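Local coordinates for mannosyl-glycoprotein endo-beta-N-acetylglucosamidase-like domain-containing protein (Pseudomonas protegens, PDB 4KT3) that acts as a type VI secretion effector, probably a hydrolase of glycosidic bonds in peptidoglycan, and is captured here in complex with its immunity protein, at residues A161-L164 against A165-I169; S42-K45 against A46-Q49; R130-D134 against P135-A139; D56-V59 against E60-L63. All coordinates share one frame; numbering follows the deposited sequence.

Interaction 1 of 4, residues A161-L164 against A165-I169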
loop_
_atom_site.group_PDB
_atom_site.type_symbol
_atom_site.label_atom_id
_atom_site.label_comp_id
_atom_site.label_asym_id
_atom_site.label_seq_id
_atom_site.Cartn_x
_atom_site.Cartn_y
_atom_site.Cartn_z
ATOM N N ALA A 161 -1.792 -3.579 -13.990
ATOM C CA ALA A 161 -0.436 -3.414 -14.511
ATOM C C ALA A 161 0.045 -1.970 -14.433
ATOM O O ALA A 161 1.174 -1.709 -14.019
ATOM C CB ALA A 161 -0.347 -3.920 -15.945
ATOM N N ARG A 162 -0.809 -1.037 -14.840
ATOM C CA ARG A 162 -0.441 0.367 -14.862
ATOM C C ARG A 162 -0.211 0.865 -13.438
ATOM O O ARG A 162 0.696 1.667 -13.187
ATOM C CB ARG A 162 -1.520 1.189 -15.555
ATOM C CG ARG A 162 -1.175 2.655 -15.726
ATOM C CD ARG A 162 -0.051 2.849 -16.730
ATOM N NE ARG A 162 1.250 2.966 -16.083
ATOM C CZ ARG A 162 2.413 2.979 -16.732
ATOM N NH1 ARG A 162 2.444 2.872 -18.056
ATOM N NH2 ARG A 162 3.546 3.095 -16.059
ATOM N N TYR A 163 -1.042 0.393 -12.505
ATOM C CA TYR A 163 -0.920 0.783 -11.108
ATOM C C TYR A 163 0.431 0.319 -10.538
ATOM O O TYR A 163 1.148 1.097 -9.908
ATOM C CB TYR A 163 -2.105 0.232 -10.295
ATOM C CG TYR A 163 -2.070 0.593 -8.819
ATOM C CD1 TYR A 163 -1.469 -0.246 -7.893
ATOM C CD2 TYR A 163 -2.633 1.771 -8.359
ATOM C CE1 TYR A 163 -1.418 0.090 -6.541
ATOM C CE2 TYR A 163 -2.599 2.111 -7.014
ATOM C CZ TYR A 163 -1.994 1.265 -6.113
ATOM O OH TYR A 163 -1.950 1.585 -4.780
ATOM N N LEU A 164 0.790 -0.941 -10.773
ATOM C CA LEU A 164 2.055 -1.453 -10.266
ATOM C C LEU A 164 3.226 -0.782 -10.983
ATOM O O LEU A 164 4.235 -0.455 -10.363
ATOM C CB LEU A 164 2.143 -2.967 -10.439
ATOM C CG LEU A 164 3.459 -3.634 -10.010
ATOM C CD1 LEU A 164 3.803 -3.310 -8.574
ATOM C CD2 LEU A 164 3.350 -5.135 -10.173
ATOM N N ALA A 165 3.094 -0.593 -12.292
ATOM C CA ALA A 165 4.157 0.032 -13.063
ATOM C C ALA A 165 4.451 1.438 -12.532
ATOM O O ALA A 165 5.609 1.860 -12.472
ATOM C CB ALA A 165 3.796 0.065 -14.554
ATOM N N ASP A 166 3.408 2.158 -12.130
ATOM C CA ASP A 166 3.586 3.491 -11.557
ATOM C C ASP A 166 4.346 3.437 -10.231
ATOM O O ASP A 166 5.174 4.306 -9.953
ATOM C CB ASP A 166 2.239 4.193 -11.370
ATOM C CG ASP A 166 1.654 4.691 -12.686
ATOM O OD1 ASP A 166 2.372 4.662 -13.711
ATOM O OD2 ASP A 166 0.477 5.120 -12.694
ATOM N N ILE A 167 4.071 2.420 -9.417
ATOM C CA ILE A 167 4.814 2.241 -8.164
ATOM C C ILE A 167 6.288 1.966 -8.454
ATOM O O ILE A 167 7.172 2.512 -7.784
ATOM C CB ILE A 167 4.225 1.104 -7.314
ATOM C CG1 ILE A 167 2.871 1.544 -6.754
ATOM C CG2 ILE A 167 5.159 0.736 -6.174
ATOM C CD1 ILE A 167 2.114 0.439 -6.041
ATOM N N ILE A 168 6.552 1.149 -9.466
ATOM C CA ILE A 168 7.926 0.817 -9.836
ATOM C C ILE A 168 8.671 2.083 -10.258
ATOM O O ILE A 168 9.824 2.310 -9.870
ATOM C CB ILE A 168 7.931 -0.240 -10.969
ATOM C CG1 ILE A 168 7.525 -1.599 -10.383
ATOM C CG2 ILE A 168 9.291 -0.328 -11.636
ATOM C CD1 ILE A 168 7.147 -2.649 -11.429
ATOM N N ILE A 169 8.007 2.932 -11.032
ATOM C CA ILE A 169 8.628 4.174 -11.484
ATOM C C ILE A 169 8.869 5.117 -10.299
ATOM O O ILE A 169 9.914 5.783 -10.216
ATOM C CB ILE A 169 7.776 4.843 -12.579
ATOM C CG1 ILE A 169 7.788 3.965 -13.832
ATOM C CG2 ILE A 169 8.309 6.236 -12.912
ATOM C CD1 ILE A 169 6.708 4.301 -14.841
#
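A salt bridge between R162 and D166 marks one flank of helix 160-174, while Y163-I167 and L164-I168 make apolar pairs on other faces. The arginine chain leaves with CG anti to the backbone N (chi1 -175°) and folds back at chi2 and chi3, carrying the guanidinium to the carboxylate. NE and NH2 of R162 both reach OD1 of D166, each at 3.1 Å, through weak, bent hydrogen bonds with the two planes 28° apart. The methyl of A165 lies over one guanidinium face, CB to R162 NH2 3.4 Å, and CD1 of I169 stands at the edge. This i to i+4 salt bridge, its contribution probably modest given the bent bonds, lies along regular alpha-helical bonds such as A165 N to A161 O, 2.8 Å. On another side CE1 of Y163 meets CD1 of I167 at 3.6 Å, and the tyrosine hydroxyl is hydrogen-bonded to E94 and N96 of the putative lipoprotein chain. L164 and I168 turn inward, CG of L164 to CD1 of I168 4.1 Å, as branched aliphatic residues suit a buried face; L164 also packs on L142, and I168 on N61. Small A161 and A165 let helix 135-144 come close, through M136, A139 and P135.

Interaction 2 of 4, residues S42-K45 against A46-Q49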
loop_
_atom_site.group_PDB
_atom_site.type_symbol
_atom_site.label_atom_id
_atom_site.label_comp_id
_atom_site.label_asym_id
_atom_site.label_seq_id
_atom_site.Cartn_x
_atom_site.Cartn_y
_atom_site.Cartn_z
ATOM N N SER A 42 15.283 3.310 0.785
ATOM C CA SER A 42 16.675 3.401 1.213
ATOM C C SER A 42 17.092 2.166 1.996
ATOM O O SER A 42 18.223 1.702 1.873
ATOM C CB SER A 42 16.889 4.640 2.064
ATOM O OG SER A 42 16.758 5.791 1.260
ATOM N N LYS A 43 16.177 1.615 2.784
ATOM C CA LYS A 43 16.520 0.495 3.647
ATOM C C LYS A 43 16.845 -0.759 2.854
ATOM O O LYS A 43 17.742 -1.504 3.215
ATOM C CB LYS A 43 15.366 0.187 4.602
ATOM C CG LYS A 43 15.646 -0.975 5.563
ATOM C CD LYS A 43 14.623 -1.002 6.681
ATOM C CE LYS A 43 14.949 -2.058 7.697
ATOM N NZ LYS A 43 13.860 -2.215 8.697
ATOM N N TYR A 44 16.093 -1.018 1.782
ATOM C CA TYR A 44 16.133 -2.326 1.126
ATOM C C TYR A 44 16.615 -2.340 -0.310
ATOM O O TYR A 44 16.747 -3.412 -0.907
ATOM C CB TYR A 44 14.758 -2.978 1.186
ATOM C CG TYR A 44 14.313 -3.351 2.576
ATOM C CD1 TYR A 44 15.010 -4.296 3.318
ATOM C CD2 TYR A 44 13.172 -2.789 3.135
ATOM C CE1 TYR A 44 14.591 -4.649 4.593
ATOM C CE2 TYR A 44 12.754 -3.131 4.408
ATOM C CZ TYR A 44 13.455 -4.067 5.124
ATOM O OH TYR A 44 13.021 -4.409 6.387
ATOM N N LYS A 45 16.938 -1.181 -0.872
ATOM C CA LYS A 45 17.357 -1.159 -2.274
ATOM C C LYS A 45 18.608 -1.995 -2.555
ATOM O O LYS A 45 18.688 -2.664 -3.592
ATOM C CB LYS A 45 17.518 0.271 -2.785
ATOM C CG LYS A 45 18.553 1.133 -2.077
ATOM C CD LYS A 45 18.482 2.552 -2.605
ATOM C CE LYS A 45 19.496 3.461 -1.916
ATOM N NZ LYS A 45 19.402 4.867 -2.396
ATOM N N ALA A 46 19.585 -1.968 -1.662
ATOM C CA ALA A 46 20.823 -2.702 -1.901
ATOM C C ALA A 46 20.596 -4.197 -1.772
ATOM O O ALA A 46 21.084 -4.962 -2.608
ATOM C CB ALA A 46 21.935 -2.239 -0.977
ATOM N N VAL A 47 19.823 -4.627 -0.776
ATOM C CA VAL A 47 19.568 -6.069 -0.644
ATOM C C VAL A 47 18.737 -6.646 -1.794
ATOM O O VAL A 47 18.849 -7.833 -2.128
ATOM C CB VAL A 47 18.993 -6.480 0.736
ATOM C CG1 VAL A 47 19.990 -6.141 1.850
ATOM C CG2 VAL A 47 17.694 -5.837 0.984
ATOM N N CYS A 48 17.951 -5.813 -2.458
ATOM C CA CYS A 48 17.198 -6.267 -3.616
ATOM C C CYS A 48 18.043 -6.472 -4.852
ATOM O O CYS A 48 17.669 -7.231 -5.727
ATOM C CB CYS A 48 16.118 -5.264 -3.970
ATOM S SG CYS A 48 14.702 -5.338 -2.887
ATOM N N GLN A 49 19.176 -5.791 -4.940
ATOM C CA GLN A 49 19.946 -5.791 -6.178
ATOM C C GLN A 49 20.362 -7.189 -6.672
ATOM O O GLN A 49 20.146 -7.507 -7.827
ATOM C CB GLN A 49 21.149 -4.859 -6.079
ATOM C CG GLN A 49 21.837 -4.611 -7.411
ATOM C CD GLN A 49 20.995 -3.782 -8.369
ATOM O OE1 GLN A 49 20.600 -2.648 -8.058
ATOM N NE2 GLN A 49 20.729 -4.334 -9.548
HETATM O O HOH W 1 19.897 -0.236 0.894
HETATM O O HOH W 2 19.686 -2.692 1.488
HETATM O O HOH W 3 20.555 -1.216 -5.690
#
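The Y44 ring carries CG of K43 over the centre of one face, 3.7 Å above the plane, and meets CG2 of V47 at an edge, in its plane, 3.9 Å from CD1 of Y44. F114 stacks on the same tyrosine and Y84 meets it edge-to-face, so a flat residue suits a place gathered among aromatics. The two side chains of Y44 and V47 lie alongside and point the same way. CG1 of V47 is anti to the carbonyl carbon (chi1 -62°), which puts CG2 between the backbone N and the carbonyl carbon, where it also closes on O of Y44 at 3.2 Å. Here helix 35-54 is kinked: Y44 has a phi of -118°, and the N-H groups of A46 and V47 lack their usual partners in the preceding turn. Water takes over. One molecule donates to O of S42 and accepts from N of A46, and a second does the same between O of K43 and N of V47. The direct pattern resumes with C48 N to Y44 O, 3.1 Å, whereas Q49 N reaches K45 O only weakly, at 3.4 Å. A third water donates to both O of K45 and OE1 of Q49, while NE2 of Q49 is hydrogen-bonded to D53. K45 runs fully extended beyond CG to place NZ on O of M175, and the small, buried C48 packs against V59 and L63. The waters satisfy the N-H groups of A46 and V47 and the O atoms of S42 and K43, consistent with a kink tolerated at the wet surface.

Interaction 3 of 4, residues R130-D134 against P135-A139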
loop_
_atom_site.group_PDB
_atom_site.type_symbol
_atom_site.label_atom_id
_atom_site.label_comp_id
_atom_site.label_asym_id
_atom_site.label_seq_id
_atom_site.Cartn_x
_atom_site.Cartn_y
_atom_site.Cartn_z
ATOM N N ARG A 130 11.316 -13.599 -15.116
ATOM C CA ARG A 130 12.674 -13.211 -15.438
ATOM C C ARG A 130 12.780 -12.532 -16.805
ATOM O O ARG A 130 12.112 -12.898 -17.771
ATOM C CB ARG A 130 13.648 -14.372 -15.280
ATOM C CG ARG A 130 13.440 -15.512 -16.198
ATOM C CD ARG A 130 14.637 -16.495 -16.163
ATOM N NE ARG A 130 15.870 -15.796 -16.468
ATOM C CZ ARG A 130 16.796 -15.430 -15.575
ATOM N NH1 ARG A 130 17.868 -14.767 -15.988
ATOM N NH2 ARG A 130 16.686 -15.739 -14.290
ATOM N N GLY A 131 13.610 -11.498 -16.842
ATOM C CA GLY A 131 13.861 -10.728 -18.043
ATOM C C GLY A 131 12.748 -9.776 -18.434
ATOM O O GLY A 131 12.829 -9.144 -19.483
ATOM N N GLN A 132 11.699 -9.686 -17.618
ATOM C CA GLN A 132 10.584 -8.801 -17.940
ATOM C C GLN A 132 10.914 -7.431 -17.349
ATOM O O GLN A 132 10.431 -7.070 -16.273
ATOM C CB GLN A 132 9.281 -9.348 -17.366
ATOM C CG GLN A 132 8.962 -10.749 -17.835
ATOM C CD GLN A 132 8.508 -10.810 -19.276
ATOM O OE1 GLN A 132 8.211 -9.795 -19.899
ATOM N NE2 GLN A 132 8.436 -12.016 -19.809
ATOM N N ARG A 133 11.758 -6.685 -18.055
ATOM C CA ARG A 133 12.366 -5.487 -17.490
ATOM C C ARG A 133 11.440 -4.282 -17.553
ATOM O O ARG A 133 11.412 -3.458 -16.637
ATOM C CB ARG A 133 13.700 -5.191 -18.193
ATOM C CG ARG A 133 14.691 -6.348 -18.101
ATOM C CD ARG A 133 16.059 -5.986 -18.698
ATOM N NE ARG A 133 16.705 -4.891 -17.965
ATOM C CZ ARG A 133 17.429 -5.037 -16.855
ATOM N NH1 ARG A 133 17.634 -6.230 -16.322
ATOM N NH2 ARG A 133 17.973 -3.976 -16.276
ATOM N N ASP A 134 10.689 -4.165 -18.641
ATOM C CA ASP A 134 9.694 -3.104 -18.751
ATOM C C ASP A 134 8.673 -3.282 -17.638
ATOM O O ASP A 134 8.182 -4.379 -17.421
ATOM C CB ASP A 134 9.004 -3.157 -20.110
ATOM C CG ASP A 134 7.892 -2.147 -20.234
ATOM O OD1 ASP A 134 8.192 -0.948 -20.435
ATOM O OD2 ASP A 134 6.713 -2.557 -20.143
ATOM N N PRO A 135 8.358 -2.200 -16.906
ATOM C CA PRO A 135 7.444 -2.333 -15.762
ATOM C C PRO A 135 6.059 -2.900 -16.108
ATOM O O PRO A 135 5.517 -3.685 -15.317
ATOM C CB PRO A 135 7.341 -0.896 -15.247
ATOM C CG PRO A 135 8.681 -0.318 -15.557
ATOM C CD PRO A 135 9.037 -0.892 -16.910
HETATM N N MSE A 136 5.490 -2.518 -17.249
HETATM C CA MSE A 136 4.213 -3.091 -17.658
HETATM C C MSE A 136 4.326 -4.579 -17.972
HETATM O O MSE A 136 3.472 -5.363 -17.570
HETATM C CB MSE A 136 3.648 -2.361 -18.882
HETATM C CG MSE A 136 3.161 -0.970 -18.565
HETATM SE SE MSE A 136 1.504 -1.028 -17.567
HETATM C CE MSE A 136 0.308 -1.517 -19.012
ATOM N N ALA A 137 5.365 -4.956 -18.707
ATOM C CA ALA A 137 5.615 -6.359 -19.020
ATOM C C ALA A 137 5.804 -7.157 -17.739
ATOM O O ALA A 137 5.338 -8.292 -17.627
ATOM C CB ALA A 137 6.836 -6.490 -19.906
ATOM N N PHE A 138 6.520 -6.577 -16.779
ATOM C CA PHE A 138 6.722 -7.228 -15.491
ATOM C C PHE A 138 5.372 -7.509 -14.801
ATOM O O PHE A 138 5.112 -8.624 -14.356
ATOM C CB PHE A 138 7.634 -6.361 -14.607
ATOM C CG PHE A 138 7.853 -6.911 -13.224
ATOM C CD1 PHE A 138 8.669 -8.011 -13.019
ATOM C CD2 PHE A 138 7.225 -6.337 -12.131
ATOM C CE1 PHE A 138 8.878 -8.511 -11.744
ATOM C CE2 PHE A 138 7.428 -6.831 -10.856
ATOM C CZ PHE A 138 8.240 -7.926 -10.660
ATOM N N ALA A 139 4.519 -6.497 -14.711
ATOM C CA ALA A 139 3.243 -6.670 -14.033
ATOM C C ALA A 139 2.394 -7.709 -14.766
ATOM O O ALA A 139 1.734 -8.545 -14.148
ATOM C CB ALA A 139 2.513 -5.347 -13.953
HETATM O O HOH W 4 5.145 -9.975 -19.859
#
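From an inverse gamma turn centred on Q132, whose O lies 3.3 Å from CB of F138, the chain passes through an extended D134 (psi 132°) into the first turn of helix 135-144. D134 is the N-cap. Its CG stands anti to the backbone N (chi1 176°), which swings the carboxylate over the start of the helix, where OD2 accepts from N of A137 at 3.1 Å. That N-H arrives on the anti side of OD2, 19° out of the carboxylate plane. The main-chain O of D134 takes the following amide, F138 N, at 2.8 Å. Next comes P135, which suits the first turn, where the backbone N has no helical carbonyl before it to bond, so the missing N-H costs nothing. Q132 bends at chi2 so that OE1 touches the methyl of A137, 3.6 Å from CB. A water donates to O of A137 at 2.8 Å and, weakly, to OE1 of Q132, tying loop to helix. F138 turns inward to L57 and I168, as a large aromatic should. R133 salt-bridges D56. An aspartate suits the cap because its short side chain can fold back onto an amide two residues beyond its neighbour, and its negative charge probably interacts favourably with the positive end of the helix dipole.

Interaction 4 of 4, residues D56-V59 against E60-L63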
loop_
_atom_site.group_PDB
_atom_site.type_symbol
_atom_site.label_atom_id
_atom_site.label_comp_id
_atom_site.label_asym_id
_atom_site.label_seq_id
_atom_site.Cartn_x
_atom_site.Cartn_y
_atom_site.Cartn_z
ATOM N N ASP A 56 17.322 -11.104 -13.955
ATOM C CA ASP A 56 17.435 -10.191 -15.089
ATOM C C ASP A 56 16.332 -9.124 -15.048
ATOM O O ASP A 56 15.615 -8.912 -16.035
ATOM C CB ASP A 56 17.395 -10.958 -16.411
ATOM C CG ASP A 56 17.605 -10.058 -17.617
ATOM O OD1 ASP A 56 18.211 -8.967 -17.478
ATOM O OD2 ASP A 56 17.186 -10.443 -18.733
ATOM N N LEU A 57 16.228 -8.452 -13.895
ATOM C CA LEU A 57 15.247 -7.389 -13.673
ATOM C C LEU A 57 15.916 -6.122 -13.168
ATOM O O LEU A 57 16.853 -6.191 -12.369
ATOM C CB LEU A 57 14.220 -7.816 -12.611
ATOM C CG LEU A 57 13.260 -8.963 -12.939
ATOM C CD1 LEU A 57 12.438 -9.288 -11.703
ATOM C CD2 LEU A 57 12.368 -8.567 -14.099
ATOM N N PRO A 58 15.402 -4.958 -13.586
ATOM C CA PRO A 58 15.771 -3.725 -12.887
ATOM C C PRO A 58 15.392 -3.839 -11.411
ATOM O O PRO A 58 14.316 -4.341 -11.084
ATOM C CB PRO A 58 14.919 -2.653 -13.572
ATOM C CG PRO A 58 14.552 -3.233 -14.906
ATOM C CD PRO A 58 14.425 -4.716 -14.660
ATOM N N VAL A 59 16.267 -3.386 -10.530
ATOM C CA VAL A 59 16.013 -3.544 -9.104
ATOM C C VAL A 59 14.689 -2.904 -8.667
ATOM O O VAL A 59 13.994 -3.434 -7.798
ATOM C CB VAL A 59 17.208 -3.032 -8.252
ATOM C CG1 VAL A 59 17.404 -1.541 -8.406
ATOM C CG2 VAL A 59 17.018 -3.431 -6.797
ATOM N N GLU A 60 14.336 -1.779 -9.277
ATOM C CA GLU A 60 13.088 -1.101 -8.940
ATOM C C GLU A 60 11.851 -1.947 -9.219
ATOM O O GLU A 60 10.800 -1.721 -8.618
ATOM C CB GLU A 60 12.969 0.240 -9.674
ATOM C CG GLU A 60 12.969 0.171 -11.200
ATOM C CD GLU A 60 14.356 0.367 -11.824
ATOM O OE1 GLU A 60 15.377 0.010 -11.188
ATOM O OE2 GLU A 60 14.403 0.866 -12.969
ATOM N N ASN A 61 11.952 -2.906 -10.126
ATOM C CA ASN A 61 10.794 -3.767 -10.391
ATOM C C ASN A 61 10.506 -4.642 -9.169
ATOM O O ASN A 61 9.345 -4.787 -8.737
ATOM C CB ASN A 61 11.014 -4.656 -11.604
ATOM C CG ASN A 61 11.061 -3.881 -12.916
ATOM O OD1 ASN A 61 11.369 -2.691 -12.947
ATOM N ND2 ASN A 61 10.772 -4.570 -14.013
ATOM N N LEU A 62 11.563 -5.233 -8.623
ATOM C CA LEU A 62 11.453 -6.086 -7.445
ATOM C C LEU A 62 11.112 -5.272 -6.193
ATOM O O LEU A 62 10.233 -5.658 -5.412
ATOM C CB LEU A 62 12.748 -6.867 -7.233
ATOM C CG LEU A 62 12.749 -7.901 -6.106
ATOM C CD1 LEU A 62 11.757 -9.020 -6.368
ATOM C CD2 LEU A 62 14.173 -8.446 -5.870
ATOM N N LEU A 63 11.822 -4.163 -5.995
ATOM C CA LEU A 63 11.605 -3.321 -4.836
ATOM C C LEU A 63 10.223 -2.665 -4.899
ATOM O O LEU A 63 9.554 -2.505 -3.877
ATOM C CB LEU A 63 12.722 -2.279 -4.751
ATOM C CG LEU A 63 12.710 -1.333 -3.544
ATOM C CD1 LEU A 63 12.695 -2.078 -2.214
ATOM C CD2 LEU A 63 13.911 -0.379 -3.590
#
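N61 wraps round P58 where a short link between two helices opens into helix 59-70, just after a Schellman motif with D56 as its C-prime residue has closed helix 35-54. From CB, 3.4 Å from O of P58, the asparagine chain turns with CG beside its backbone N (chi1 -68°), which brings CG of N61 to 3.9 Å from CD of P58 and sends the amide obliquely past the proline ring. OD1 then touches CB of P58 at 3.6 Å, and ND2 comes 3.7 Å from CD of the same ring. Beyond the ring, ND2 finds its polar partner in O of R133, so a buried amide group both packs on the proline and binds the neighbouring loop. An asparagine is suited to this double role, being short and polar at its tip. On the backbone, N61 N donates to P58 O from well above the carbonyl plane, whereas L63 N meets V59 O almost straight on, 2.9 Å apart with an angle of 174° at the hydrogen, as the regular helix sets in. P58 fits the place before the helix: its ring fixes phi, and its CB, CG and CD pack against the side chains of N61 and E60. L62 and L63 are branched, apolar and buried, against I51 and F40 of helix 35-54. E60 has CG wedged between its backbone N and carbonyl carbon and bends at chi2, bringing OE2 to a salt bridge with R172, while its CD rests 3.5 Å from CB of P58.

In the fold
Interaction 4 is the most buried of the four and lies nearest the centre of the chain. Interactions 2 and 3 lie at the surface, where water bridges backbone groups in interaction 2 and a side chain to the backbone in interaction 3; interaction 1 is partly buried. The start of helix 59-70, in interaction 4, touches all three others: it packs on helix 35-54 of interaction 2 and on helix 160-174 of interaction 1, while its joint with interaction 3, between two loops, is largely polar. Interactions 1 and 3 bring helix 160-174 against helix 135-144 through small side chains and selenomethionine. Interactions 1 and 2 do not touch. This compact helical assembly is consistent with a lysozyme-like fold.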